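Local coordinates for protein acyl-CoA thioester hydrolase HI0827 (Haemophilus influenzae Rd KW20, PDB 3BJK) that probably hydrolyses acyl-coenzyme A thioesters, with broad specificity, as a hotdog-fold hexamer built as a trimer of dimers, at residues 47-52 with 92-97; 82-87 with 146-151; 99-104 with 109-114; 133-136 with 140-143. The protein carries 1 engineered substitution. All blocks are in the same frame, centred on the assembly; numbering follows the deposited sequence.

After the edge strand 15-21 the chain enters helix 35-54, whose segment 47-52 waits for strand 91-101 to close interaction 1. Before that happens, strand 77-87 opens interaction 2, which is completed only by the C-terminal helix, so interactions 1 and 2 cross along the sequence; in space they meet through strand pairing between K93 and K95 and residues 83-86. Interaction 3 is a short hairpin closure and interaction 4 a tight loop-to-helix closure, both enclosed in sequence by interaction 2. Interaction 3 fastens one end of the sheet, interaction 1 sets the long helix on its middle, and interactions 2 and 4 hold helix 139-148 on the side away from interaction 3, where V87 packs against L141.

Interaction 1 of 4, residues 47-52 with 92-97; sequences AILAKE and IKIKVE. With EDO (1,2-ethanediol), chain S.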
loop_
_atom_site.group_PDB
_atom_site.type_symbol
_atom_site.label_atom_id
_atom_site.label_comp_id
_atom_site.label_asym_id
_atom_site.label_seq_id
_atom_site.Cartn_x
_atom_site.Cartn_y
_atom_site.Cartn_z
ATOM N N ALA C 47 -20.213 5.948 -2.824
ATOM C CA ALA C 47 -20.109 7.151 -1.968
ATOM C C ALA C 47 -19.990 8.442 -2.729
ATOM O O ALA C 47 -20.550 9.487 -2.269
ATOM C CB ALA C 47 -18.935 7.020 -1.040
ATOM N N ILE C 48 -19.296 8.419 -3.854
ATOM C CA ILE C 48 -19.168 9.612 -4.723
ATOM C C ILE C 48 -20.578 10.086 -5.130
ATOM O O ILE C 48 -20.898 11.244 -5.018
ATOM C CB ILE C 48 -18.290 9.351 -5.990
ATOM C CG1 ILE C 48 -16.795 9.211 -5.618
ATOM C CG2 ILE C 48 -18.423 10.495 -6.988
ATOM C CD1 ILE C 48 -15.848 8.775 -6.789
ATOM N N LEU C 49 -21.381 9.156 -5.630
ATOM C CA LEU C 49 -22.733 9.440 -6.085
ATOM C C LEU C 49 -23.634 9.918 -4.896
ATOM O O LEU C 49 -24.366 10.905 -5.006
ATOM C CB LEU C 49 -23.323 8.226 -6.759
ATOM C CG LEU C 49 -24.423 8.467 -7.845
ATOM C CD1 LEU C 49 -25.452 7.405 -7.803
ATOM C CD2 LEU C 49 -25.060 9.858 -7.915
ATOM N N ALA C 50 -23.512 9.248 -3.755
ATOM C CA ALA C 50 -24.176 9.734 -2.540
ATOM C C ALA C 50 -23.736 11.139 -2.162
ATOM O O ALA C 50 -24.588 11.958 -1.847
ATOM C CB ALA C 50 -23.965 8.805 -1.379
ATOM N N LYS C 51 -22.440 11.445 -2.165
ATOM C CA LYS C 51 -22.039 12.788 -1.803
ATOM C C LYS C 51 -22.573 13.816 -2.801
ATOM O O LYS C 51 -22.868 14.928 -2.428
ATOM C CB LYS C 51 -20.509 12.903 -1.727
ATOM C CG LYS C 51 -19.921 12.077 -0.632
ATOM C CD LYS C 51 -18.479 12.000 -0.762
ATOM C CE LYS C 51 -17.862 10.900 0.042
ATOM N NZ LYS C 51 -16.578 10.595 -0.617
ATOM N N GLU C 52 -22.625 13.431 -4.085
ATOM C CA GLU C 52 -23.132 14.315 -5.119
ATOM C C GLU C 52 -24.611 14.720 -4.794
ATOM O O GLU C 52 -24.968 15.887 -4.770
ATOM C CB GLU C 52 -22.989 13.677 -6.503
ATOM C CG GLU C 52 -21.584 13.805 -7.113
ATOM C CD GLU C 52 -21.374 12.909 -8.341
ATOM O OE1 GLU C 52 -22.098 11.885 -8.517
ATOM O OE2 GLU C 52 -20.461 13.232 -9.119
ATOM N N ILE C 92 -29.490 7.519 1.378
ATOM C CA ILE C 92 -29.418 7.358 -0.045
ATOM C C ILE C 92 -29.083 5.895 -0.320
ATOM O O ILE C 92 -28.067 5.397 0.150
ATOM C CB ILE C 92 -28.285 8.228 -0.621
ATOM C CG1 ILE C 92 -28.533 9.679 -0.258
ATOM C CG2 ILE C 92 -28.207 8.107 -2.117
ATOM C CD1 ILE C 92 -27.351 10.476 -0.203
ATOM N N LYS C 93 -29.911 5.230 -1.109
ATOM C CA LYS C 93 -29.727 3.791 -1.393
ATOM C C LYS C 93 -29.256 3.713 -2.858
ATOM O O LYS C 93 -29.880 4.315 -3.736
ATOM C CB LYS C 93 -31.071 3.100 -1.142
ATOM C CG LYS C 93 -31.165 1.586 -1.360
ATOM C CD LYS C 93 -32.561 1.085 -0.986
ATOM C CE LYS C 93 -32.635 -0.427 -1.102
ATOM N NZ LYS C 93 -34.005 -0.977 -0.989
ATOM N N ILE C 94 -28.146 3.016 -3.117
ATOM C CA ILE C 94 -27.537 3.024 -4.424
ATOM C C ILE C 94 -27.226 1.569 -4.781
ATOM O O ILE C 94 -26.602 0.872 -3.995
ATOM C CB ILE C 94 -26.248 3.894 -4.506
ATOM C CG1 ILE C 94 -26.601 5.366 -4.363
ATOM C CG2 ILE C 94 -25.521 3.626 -5.851
ATOM C CD1 ILE C 94 -25.537 6.249 -4.121
ATOM N N LYS C 95 -27.697 1.114 -5.937
ATOM C CA LYS C 95 -27.203 -0.163 -6.509
ATOM C C LYS C 95 -25.930 0.078 -7.345
ATOM O O LYS C 95 -25.911 0.939 -8.253
ATOM C CB LYS C 95 -28.277 -0.830 -7.335
ATOM C CG LYS C 95 -27.926 -2.304 -7.764
ATOM C CD LYS C 95 -28.952 -2.794 -8.723
ATOM C CE LYS C 95 -28.770 -4.287 -9.059
ATOM N NZ LYS C 95 -27.443 -4.751 -8.736
ATOM N N VAL C 96 -24.868 -0.664 -7.034
ATOM C CA VAL C 96 -23.591 -0.598 -7.761
ATOM C C VAL C 96 -23.376 -1.900 -8.529
ATOM O O VAL C 96 -23.609 -2.983 -7.972
ATOM C CB VAL C 96 -22.429 -0.362 -6.759
ATOM C CG1 VAL C 96 -21.056 -0.356 -7.450
ATOM C CG2 VAL C 96 -22.658 0.931 -5.998
ATOM N N GLU C 97 -23.074 -1.799 -9.829
ATOM C CA GLU C 97 -22.594 -2.920 -10.623
ATOM C C GLU C 97 -21.152 -2.656 -11.049
ATOM O O GLU C 97 -20.789 -1.516 -11.467
ATOM C CB GLU C 97 -23.376 -3.090 -11.876
ATOM C CG GLU C 97 -24.876 -3.302 -11.696
ATOM C CD GLU C 97 -25.572 -3.657 -13.011
ATOM O OE1 GLU C 97 -25.106 -3.237 -14.110
ATOM O OE2 GLU C 97 -26.613 -4.356 -12.951
HETATM C C1 EDO S . -21.182 10.912 -12.141
HETATM O O1 EDO S . -21.584 12.180 -11.571
HETATM C C2 EDO S . -21.557 9.744 -11.223
HETATM O O2 EDO S . -20.873 9.734 -9.969
#
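L49 meets the strand through I94: its methyl CD1 rests 3.9 Å from I94 CD1, the two side chains crossing obliquely. CG of L49 lies anti to the backbone N (chi1 -153°), and its CB as well as CD1 faces the isoleucine methyl. At A50 the helix comes nearest to the strand, because so small a side chain lets isoleucine tips reach the backbone itself. I94 CD1 approaches A50 N to 3.6 Å, and I92 CD1 approaches A50 O to 3.5 Å. The CB of A50 is also touched by both methyls, at 4.0 Å from I92 CD1 and 4.1 Å from I94 CD1. No hydrogen bond joins helix to strand. Two residues on, E52 has other partners: its two carboxylate oxygens accept hydrogen bonds from one ethanediol molecule, probably from the crystallisation liquor, OE1 from O2 and OE2 from O1, and R19 of the second subunit also hydrogen-bonds the diol. OE2 also forms salt bridges with K101 and R19 of the second subunit, so a buried carboxylate is probably kept charged at the interface with that subunit. F121 of the adjacent strand 111-123 adds to the apolar cover of A50 and I94. With the axes 9.2 Å apart and running at 144° to each other, this is the helix-on-sheet core of the hotdog fold, in which a long helix is wrapped by an antiparallel sheet.

Interaction 2 of 4, residues 82-87 with 146-151; sequences GQCLKV and ALISEQ. With EDO (1,2-ethanediol), chain T.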
loop_
_atom_site.group_PDB
_atom_site.type_symbol
_atom_site.label_atom_id
_atom_site.label_comp_id
_atom_site.label_asym_id
_atom_site.label_seq_id
_atom_site.Cartn_x
_atom_site.Cartn_y
_atom_site.Cartn_z
ATOM N N GLY C 82 -23.527 3.178 -10.904
ATOM C CA GLY C 82 -24.430 3.400 -9.799
ATOM C C GLY C 82 -25.799 3.820 -10.283
ATOM O O GLY C 82 -25.916 4.590 -11.232
ATOM N N GLN C 83 -26.822 3.286 -9.634
ATOM C CA GLN C 83 -28.187 3.681 -9.818
ATOM C C GLN C 83 -28.797 3.965 -8.428
ATOM O O GLN C 83 -28.944 3.058 -7.610
ATOM C CB GLN C 83 -28.943 2.568 -10.541
ATOM C CG GLN C 83 -30.365 2.878 -10.780
ATOM C CD GLN C 83 -31.079 1.741 -11.462
ATOM O OE1 GLN C 83 -30.466 0.716 -11.815
ATOM N NE2 GLN C 83 -32.394 1.893 -11.632
ATOM N N CYS C 84 -29.184 5.227 -8.195
ATOM C CA CYS C 84 -29.836 5.569 -6.951
ATOM C C CYS C 84 -31.277 5.027 -7.006
ATOM O O CYS C 84 -32.015 5.324 -7.938
ATOM C CB CYS C 84 -29.775 7.071 -6.696
ATOM S SG CYS C 84 -30.743 7.578 -5.287
ATOM N N LEU C 85 -31.632 4.237 -5.989
ATOM C CA LEU C 85 -32.901 3.541 -5.850
ATOM C C LEU C 85 -33.927 4.303 -5.002
ATOM O O LEU C 85 -35.141 4.171 -5.200
ATOM C CB LEU C 85 -32.650 2.161 -5.215
ATOM C CG LEU C 85 -31.801 1.124 -5.995
ATOM C CD1 LEU C 85 -31.785 -0.262 -5.317
ATOM C CD2 LEU C 85 -32.338 1.002 -7.414
ATOM N N LYS C 86 -33.432 5.103 -4.065
ATOM C CA LYS C 86 -34.238 5.706 -3.025
ATOM C C LYS C 86 -33.455 6.758 -2.258
ATOM O O LYS C 86 -32.278 6.582 -1.957
ATOM C CB LYS C 86 -34.743 4.624 -2.058
ATOM C CG LYS C 86 -35.839 5.064 -1.177
ATOM C CD LYS C 86 -36.182 4.021 -0.153
ATOM C CE LYS C 86 -37.011 4.641 0.932
ATOM N NZ LYS C 86 -38.361 4.996 0.434
ATOM N N VAL C 87 -34.114 7.867 -1.963
ATOM C CA VAL C 87 -33.507 8.953 -1.203
ATOM C C VAL C 87 -34.455 9.280 -0.044
ATOM O O VAL C 87 -35.606 9.551 -0.274
ATOM C CB VAL C 87 -33.326 10.239 -2.055
ATOM C CG1 VAL C 87 -32.623 11.349 -1.218
ATOM C CG2 VAL C 87 -32.561 9.937 -3.335
ATOM N N ALA C 146 -35.832 11.853 -10.605
ATOM C CA ALA C 146 -36.444 11.710 -11.909
ATOM C C ALA C 146 -36.299 10.285 -12.422
ATOM O O ALA C 146 -37.258 9.696 -12.887
ATOM C CB ALA C 146 -35.842 12.704 -12.885
ATOM N N LEU C 147 -35.105 9.729 -12.342
ATOM C CA LEU C 147 -34.907 8.338 -12.750
ATOM C C LEU C 147 -35.649 7.354 -11.837
ATOM O O LEU C 147 -36.087 6.317 -12.289
ATOM C CB LEU C 147 -33.417 7.982 -12.817
ATOM C CG LEU C 147 -32.547 8.841 -13.766
ATOM C CD1 LEU C 147 -31.070 8.718 -13.424
ATOM C CD2 LEU C 147 -32.755 8.527 -15.253
ATOM N N ILE C 148 -35.781 7.671 -10.552
ATOM C CA ILE C 148 -36.542 6.811 -9.648
ATOM C C ILE C 148 -38.014 6.826 -10.067
ATOM O O ILE C 148 -38.640 5.771 -10.177
ATOM C CB ILE C 148 -36.361 7.218 -8.164
ATOM C CG1 ILE C 148 -34.954 6.832 -7.686
ATOM C CG2 ILE C 148 -37.402 6.536 -7.264
ATOM C CD1 ILE C 148 -34.482 7.603 -6.467
ATOM N N SER C 149 -38.555 8.009 -10.347
ATOM C CA SER C 149 -39.975 8.131 -10.716
ATOM C C SER C 149 -40.358 7.424 -12.033
ATOM O O SER C 149 -41.539 7.371 -12.386
ATOM C CB SER C 149 -40.400 9.607 -10.768
ATOM O OG SER C 149 -39.810 10.289 -11.864
ATOM N N GLU C 150 -39.365 6.894 -12.750
ATOM C CA GLU C 150 -39.602 6.122 -13.974
ATOM C C GLU C 150 -39.858 4.612 -13.733
ATOM O O GLU C 150 -40.692 4.005 -14.434
ATOM C CB GLU C 150 -38.451 6.346 -14.964
ATOM C CG GLU C 150 -38.437 7.766 -15.526
ATOM C CD GLU C 150 -37.368 8.005 -16.589
ATOM O OE1 GLU C 150 -36.404 7.206 -16.691
ATOM O OE2 GLU C 150 -37.498 9.013 -17.325
ATOM N N GLN C 151 -39.183 4.030 -12.733
ATOM C CA GLN C 151 -39.234 2.582 -12.426
ATOM C C GLN C 151 -38.839 1.743 -13.645
ATOM O O GLN C 151 -37.662 1.694 -14.018
ATOM C CB GLN C 151 -40.608 2.118 -11.903
ATOM C CG GLN C 151 -41.477 3.177 -11.169
ATOM C CD GLN C 151 -42.684 3.634 -11.990
ATOM O OE1 GLN C 151 -43.701 2.929 -12.093
ATOM N NE2 GLN C 151 -42.583 4.829 -12.567
HETATM C C1 EDO T . -28.299 7.891 -11.148
HETATM O O1 EDO T . -29.202 7.064 -10.398
HETATM C C2 EDO T . -28.036 9.208 -10.403
HETATM O O2 EDO T . -28.934 10.301 -10.722
#
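I148 presses its side chain onto the backbone of a bulged strand, and this one residue carries nearly all of the contact. Its methylene CG1 lies 3.3 Å from C84 O and 3.6 Å from L85 O, while its terminal methyl CD1 sits 3.6 Å from K86 N. Carbon against peptide is the rule here, and no hydrogen bond passes between the segments. The strand has the form of a classic beta bulge: L85 and K86 both pair with K93 opposite, the helical psi of L85 (-29°) turns the chain locally, and the CB atoms of both residues point away from I148. The side chains that do meet the isoleucine are C84, whose SG is 3.9 Å from CD1, and more loosely V87. With SG placed anti to the backbone N (chi1 173°), the sulfur lies alongside that methyl. An ethanediol molecule takes up the NH of C84, C84 N to O1 at 2.9 Å and nearly straight, and its carbon C1 is also brushed by L147 CD1. A type I turn spans I148 to Q151, with Q151 N bonding to I148 O; S149 OG bonds back to A146 O. Helix 139-148 thus lies over the C84 and V87 side of strand 77-87, with A144 and L141 continuing its contact along the strand, and I92 of strand 91-101 packs beside C84 on the same face.

Interaction 3 of 4, residues 99-104 with 109-114; sequences WVKKVA and GERYCV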
loop_
_atom_site.group_PDB
_atom_site.type_symbol
_atom_site.label_atom_id
_atom_site.label_comp_id
_atom_site.label_asym_id
_atom_site.label_seq_id
_atom_site.Cartn_x
_atom_site.Cartn_y
_atom_site.Cartn_z
ATOM N N TRP C 99 -18.269 -3.853 -13.633
ATOM C CA TRP C 99 -18.128 -4.359 -14.956
ATOM C C TRP C 99 -16.636 -4.298 -15.315
ATOM O O TRP C 99 -15.920 -3.377 -14.917
ATOM C CB TRP C 99 -18.937 -3.494 -15.938
ATOM C CG TRP C 99 -20.441 -3.705 -15.908
ATOM C CD1 TRP C 99 -21.341 -3.225 -14.974
ATOM C CD2 TRP C 99 -21.196 -4.406 -16.865
ATOM N NE1 TRP C 99 -22.592 -3.610 -15.305
ATOM C CE2 TRP C 99 -22.549 -4.342 -16.458
ATOM C CE3 TRP C 99 -20.869 -5.104 -18.042
ATOM C CZ2 TRP C 99 -23.562 -4.953 -17.172
ATOM C CZ3 TRP C 99 -21.888 -5.714 -18.755
ATOM C CH2 TRP C 99 -23.225 -5.623 -18.320
ATOM N N VAL C 100 -16.219 -5.287 -16.071
ATOM C CA VAL C 100 -14.868 -5.400 -16.618
ATOM C C VAL C 100 -14.901 -5.258 -18.148
ATOM O O VAL C 100 -15.867 -5.651 -18.822
ATOM C CB VAL C 100 -14.245 -6.783 -16.218
ATOM C CG1 VAL C 100 -13.212 -7.251 -17.161
ATOM C CG2 VAL C 100 -13.732 -6.759 -14.757
ATOM N N LYS C 101 -13.822 -4.690 -18.680
ATOM C CA LYS C 101 -13.519 -4.689 -20.118
ATOM C C LYS C 101 -12.123 -5.278 -20.368
ATOM O O LYS C 101 -11.141 -4.834 -19.745
ATOM C CB LYS C 101 -13.594 -3.251 -20.655
ATOM C CG LYS C 101 -13.377 -3.080 -22.171
ATOM C CD LYS C 101 -13.357 -1.573 -22.530
ATOM C CE LYS C 101 -13.278 -1.295 -23.969
ATOM N NZ LYS C 101 -13.371 0.157 -24.323
ATOM N N LYS C 102 -12.053 -6.277 -21.255
ATOM C CA LYS C 102 -10.798 -6.884 -21.693
ATOM C C LYS C 102 -10.193 -6.010 -22.796
ATOM O O LYS C 102 -10.743 -5.916 -23.899
ATOM C CB LYS C 102 -11.019 -8.284 -22.313
ATOM C CG LYS C 102 -11.764 -9.300 -21.465
ATOM C CD LYS C 102 -11.120 -9.447 -20.135
ATOM C CE LYS C 102 -11.021 -10.902 -19.699
ATOM N NZ LYS C 102 -10.267 -10.990 -18.397
ATOM N N VAL C 103 -9.049 -5.408 -22.496
ATOM C CA VAL C 103 -8.321 -4.533 -23.453
ATOM C C VAL C 103 -6.959 -5.096 -23.860
ATOM O O VAL C 103 -6.457 -4.764 -24.951
ATOM C CB VAL C 103 -8.138 -3.092 -22.892
ATOM C CG1 VAL C 103 -9.503 -2.452 -22.596
ATOM C CG2 VAL C 103 -7.295 -3.097 -21.597
ATOM N N ALA C 104 -6.359 -5.921 -22.993
ATOM C CA ALA C 104 -5.049 -6.546 -23.281
ATOM C C ALA C 104 -4.966 -8.025 -22.882
ATOM O O ALA C 104 -3.868 -8.599 -22.840
ATOM C CB ALA C 104 -3.918 -5.766 -22.623
ATOM N N GLY C 109 -11.995 -6.516 -25.977
ATOM C CA GLY C 109 -13.252 -5.804 -26.190
ATOM C C GLY C 109 -14.431 -6.393 -25.430
ATOM O O GLY C 109 -15.399 -5.688 -25.176
ATOM N N GLU C 110 -14.353 -7.674 -25.066
ATOM C CA GLU C 110 -15.372 -8.307 -24.217
ATOM C C GLU C 110 -15.645 -7.550 -22.902
ATOM O O GLU C 110 -14.702 -7.147 -22.197
ATOM C CB GLU C 110 -14.980 -9.774 -23.927
ATOM C CG GLU C 110 -15.926 -10.476 -22.956
ATOM C CD GLU C 110 -15.650 -11.962 -22.785
ATOM O OE1 GLU C 110 -14.694 -12.323 -22.043
ATOM O OE2 GLU C 110 -16.424 -12.761 -23.363
ATOM N N ARG C 111 -16.931 -7.377 -22.570
ATOM C CA ARG C 111 -17.347 -6.721 -21.327
ATOM C C ARG C 111 -18.435 -7.528 -20.626
ATOM O O ARG C 111 -19.319 -8.087 -21.287
ATOM C CB ARG C 111 -17.891 -5.295 -21.537
ATOM C CG ARG C 111 -17.135 -4.452 -22.548
ATOM C CD ARG C 111 -17.762 -3.057 -22.758
ATOM N NE ARG C 111 -17.466 -2.575 -24.119
ATOM C CZ ARG C 111 -16.851 -1.430 -24.442
ATOM N NH1 ARG C 111 -16.440 -0.551 -23.518
ATOM N NH2 ARG C 111 -16.641 -1.156 -25.717
ATOM N N TYR C 112 -18.365 -7.592 -19.299
ATOM C CA TYR C 112 -19.408 -8.235 -18.514
ATOM C C TYR C 112 -19.403 -7.846 -17.044
ATOM O O TYR C 112 -18.418 -7.304 -16.538
ATOM C CB TYR C 112 -19.320 -9.754 -18.653
ATOM C CG TYR C 112 -17.959 -10.276 -18.353
ATOM C CD1 TYR C 112 -17.552 -10.545 -17.055
ATOM C CD2 TYR C 112 -17.062 -10.480 -19.372
ATOM C CE1 TYR C 112 -16.287 -11.033 -16.801
ATOM C CE2 TYR C 112 -15.798 -10.941 -19.140
ATOM C CZ TYR C 112 -15.403 -11.237 -17.864
ATOM O OH TYR C 112 -14.105 -11.720 -17.688
ATOM N N CYS C 113 -20.553 -8.098 -16.408
ATOM C CA CYS C 113 -20.803 -7.707 -15.019
ATOM C C CYS C 113 -20.169 -8.774 -14.129
ATOM O O CYS C 113 -20.423 -9.955 -14.311
ATOM C CB CYS C 113 -22.313 -7.624 -14.741
ATOM S SG CYS C 113 -22.561 -7.016 -13.127
ATOM N N VAL C 114 -19.278 -8.358 -13.258
ATOM C CA VAL C 114 -18.580 -9.267 -12.355
ATOM C C VAL C 114 -19.116 -9.259 -10.928
ATOM O O VAL C 114 -18.999 -10.259 -10.252
ATOM C CB VAL C 114 -17.019 -9.003 -12.351
ATOM C CG1 VAL C 114 -16.474 -9.342 -13.688
ATOM C CG2 VAL C 114 -16.661 -7.576 -11.976
#
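The W99 indole carries C113 on one face: CB stands over the six-membered ring, 3.9 Å from its centroid, as a CH-pi contact, and SG lies over the five-membered ring, 4.3 Å from that centroid, as a sulfur-aromatic contact. The carbonyl carbon of R111 sits at the ring's edge, while NE1 is bound by E97 and Y81 meets the indole with the planes nearly perpendicular. The guanidinium of R111 has K101 CE over one face: the fully extended K101 chain, its CG anti to the backbone N (chi1 -177°), runs alongside R111 and points the same way. K101 NZ comes within 3.3 Å of R111 NH1, a close approach of like charges without a hydrogen bond, probably eased by the salt bridge from K101 to E52 of the second subunit. The Y112 ring takes E110 CG at its edge, in plane, and its OH faces K102 CE at 3.8 Å; K102 NZ itself pairs with D76. Underneath, V100 and Y112 form a hydrogen-bonded antiparallel pair, V100 N to Y112 O at 3.0 Å being almost straight (170°), and K102 N to E110 O follows at 2.9 Å. V100 and V114 cross at about a right angle on the Y112 side. The segments close the hairpin of strands 91-101 and 111-123, with strand 77-87 hydrogen-bonded to W99 and K101 along the other side of the former.

Interaction 4 of 4, residues 133-136 with 140-143; sequences IPRE and ELEK
L141 inserts the methyl CD2 between the P134 carbonyl and the side chain of R135, which bends over it. The methyl is 3.6 Å from P134 O and 3.8 Å from R135 CD, with I133 CG2 at 4.3 Å on the fringe. It also lies over one face of the R135 guanidinium, 3.6 Å above the plane and offset toward the rim, so the flat cation is laid on an aliphatic branch. The bend that makes this possible is at chi2 of R135 (-93°): CB sets out away from the helix, and the kinked chain then brings CD and NE back across the leucine, the two side chains crossing at a slant. In L141, CG lies anti to the backbone N (chi1 174°), which carries the branch toward the loop. No hydrogen bond runs directly between 133-136 and 140-143. The segments lie in the C-terminal part of the chain, where helix 139-148 packs beside helix 35-54 of the hotdog fold, and L141 meets I53 of that helix. A second shell fixes the geometry. N138 links the two parts, its ND2 bonding to P134 O and its OD1 receiving L141 N, so the carbonyl touched by the leucine methyl is also held by a true polar partner. V87, the last residue of strand 77-87, also packs against I133 and R135. One residue before L141, E140 lies against E52, and its OE2 forms a salt bridge with K101 of the second subunit.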
loop_
_atom_site.group_PDB
_atom_site.type_symbol
_atom_site.label_atom_id
_atom_site.label_comp_id
_atom_site.label_asym_id
_atom_site.label_seq_id
_atom_site.Cartn_x
_atom_site.Cartn_y
_atom_site.Cartn_z
ATOM N N ILE C 133 -30.687 16.041 3.715
ATOM C CA ILE C 133 -30.278 16.308 2.344
ATOM C C ILE C 133 -30.999 17.558 1.833
ATOM O O ILE C 133 -32.219 17.631 1.933
ATOM C CB ILE C 133 -30.597 15.110 1.454
ATOM C CG1 ILE C 133 -29.729 13.905 1.892
ATOM C CG2 ILE C 133 -30.326 15.437 -0.003
ATOM C CD1 ILE C 133 -30.161 12.667 1.330
ATOM N N PRO C 134 -30.242 18.548 1.294
ATOM C CA PRO C 134 -30.889 19.756 0.791
ATOM C C PRO C 134 -31.744 19.446 -0.421
ATOM O O PRO C 134 -31.274 18.823 -1.364
ATOM C CB PRO C 134 -29.716 20.691 0.419
ATOM C CG PRO C 134 -28.574 19.836 0.221
ATOM C CD PRO C 134 -28.782 18.603 1.103
ATOM N N ARG C 135 -32.994 19.891 -0.383
ATOM C CA ARG C 135 -33.976 19.575 -1.416
ATOM C C ARG C 135 -34.120 20.710 -2.423
ATOM O O ARG C 135 -34.465 20.477 -3.571
ATOM C CB ARG C 135 -35.326 19.303 -0.763
ATOM C CG ARG C 135 -35.321 18.139 0.180
ATOM C CD ARG C 135 -35.727 16.893 -0.545
ATOM N NE ARG C 135 -35.152 15.701 0.043
ATOM C CZ ARG C 135 -35.431 14.470 -0.368
ATOM N NH1 ARG C 135 -36.255 14.251 -1.393
ATOM N NH2 ARG C 135 -34.848 13.445 0.233
ATOM N N GLU C 136 -33.861 21.932 -1.969
ATOM C CA GLU C 136 -33.905 23.135 -2.804
ATOM C C GLU C 136 -32.566 23.378 -3.544
ATOM O O GLU C 136 -31.484 23.245 -2.965
ATOM C CB GLU C 136 -34.316 24.349 -1.925
ATOM C CG GLU C 136 -33.203 25.015 -1.037
ATOM C CD GLU C 136 -32.332 24.017 -0.173
ATOM O OE1 GLU C 136 -32.808 22.863 0.278
ATOM O OE2 GLU C 136 -31.126 24.403 0.051
ATOM N N GLU C 140 -28.435 17.473 -8.570
ATOM C CA GLU C 140 -28.010 16.097 -8.502
ATOM C C GLU C 140 -29.145 15.237 -7.926
ATOM O O GLU C 140 -29.407 14.146 -8.432
ATOM C CB GLU C 140 -26.708 15.986 -7.708
ATOM C CG GLU C 140 -25.503 16.700 -8.419
ATOM C CD GLU C 140 -24.625 15.772 -9.320
ATOM O OE1 GLU C 140 -24.982 14.572 -9.524
ATOM O OE2 GLU C 140 -23.551 16.244 -9.796
ATOM N N LEU C 141 -29.822 15.744 -6.895
ATOM C CA LEU C 141 -31.001 15.066 -6.309
ATOM C C LEU C 141 -32.145 15.005 -7.312
ATOM O O LEU C 141 -32.750 13.956 -7.500
ATOM C CB LEU C 141 -31.470 15.790 -5.044
ATOM C CG LEU C 141 -32.765 15.337 -4.343
ATOM C CD1 LEU C 141 -32.663 13.866 -3.896
ATOM C CD2 LEU C 141 -33.103 16.255 -3.148
ATOM N N GLU C 142 -32.420 16.146 -7.946
ATOM C CA GLU C 142 -33.429 16.259 -9.009
ATOM C C GLU C 142 -33.284 15.142 -10.061
ATOM O O GLU C 142 -34.259 14.451 -10.339
ATOM C CB GLU C 142 -33.361 17.659 -9.680
ATOM C CG GLU C 142 -34.672 18.406 -9.794
ATOM C CD GLU C 142 -34.562 19.719 -10.625
ATOM O OE1 GLU C 142 -33.444 20.289 -10.797
ATOM O OE2 GLU C 142 -35.618 20.188 -11.115
ATOM N N LYS C 143 -32.084 14.977 -10.625
ATOM C CA LYS C 143 -31.771 13.906 -11.602
ATOM C C LYS C 143 -32.074 12.456 -11.108
ATOM O O LYS C 143 -32.675 11.640 -11.827
ATOM C CB LYS C 143 -30.276 13.951 -11.980
ATOM C CG LYS C 143 -29.881 14.928 -13.074
ATOM C CD LYS C 143 -28.391 14.718 -13.492
ATOM C CE LYS C 143 -28.071 15.412 -14.860
ATOM N NZ LYS C 143 -26.989 14.666 -15.585
#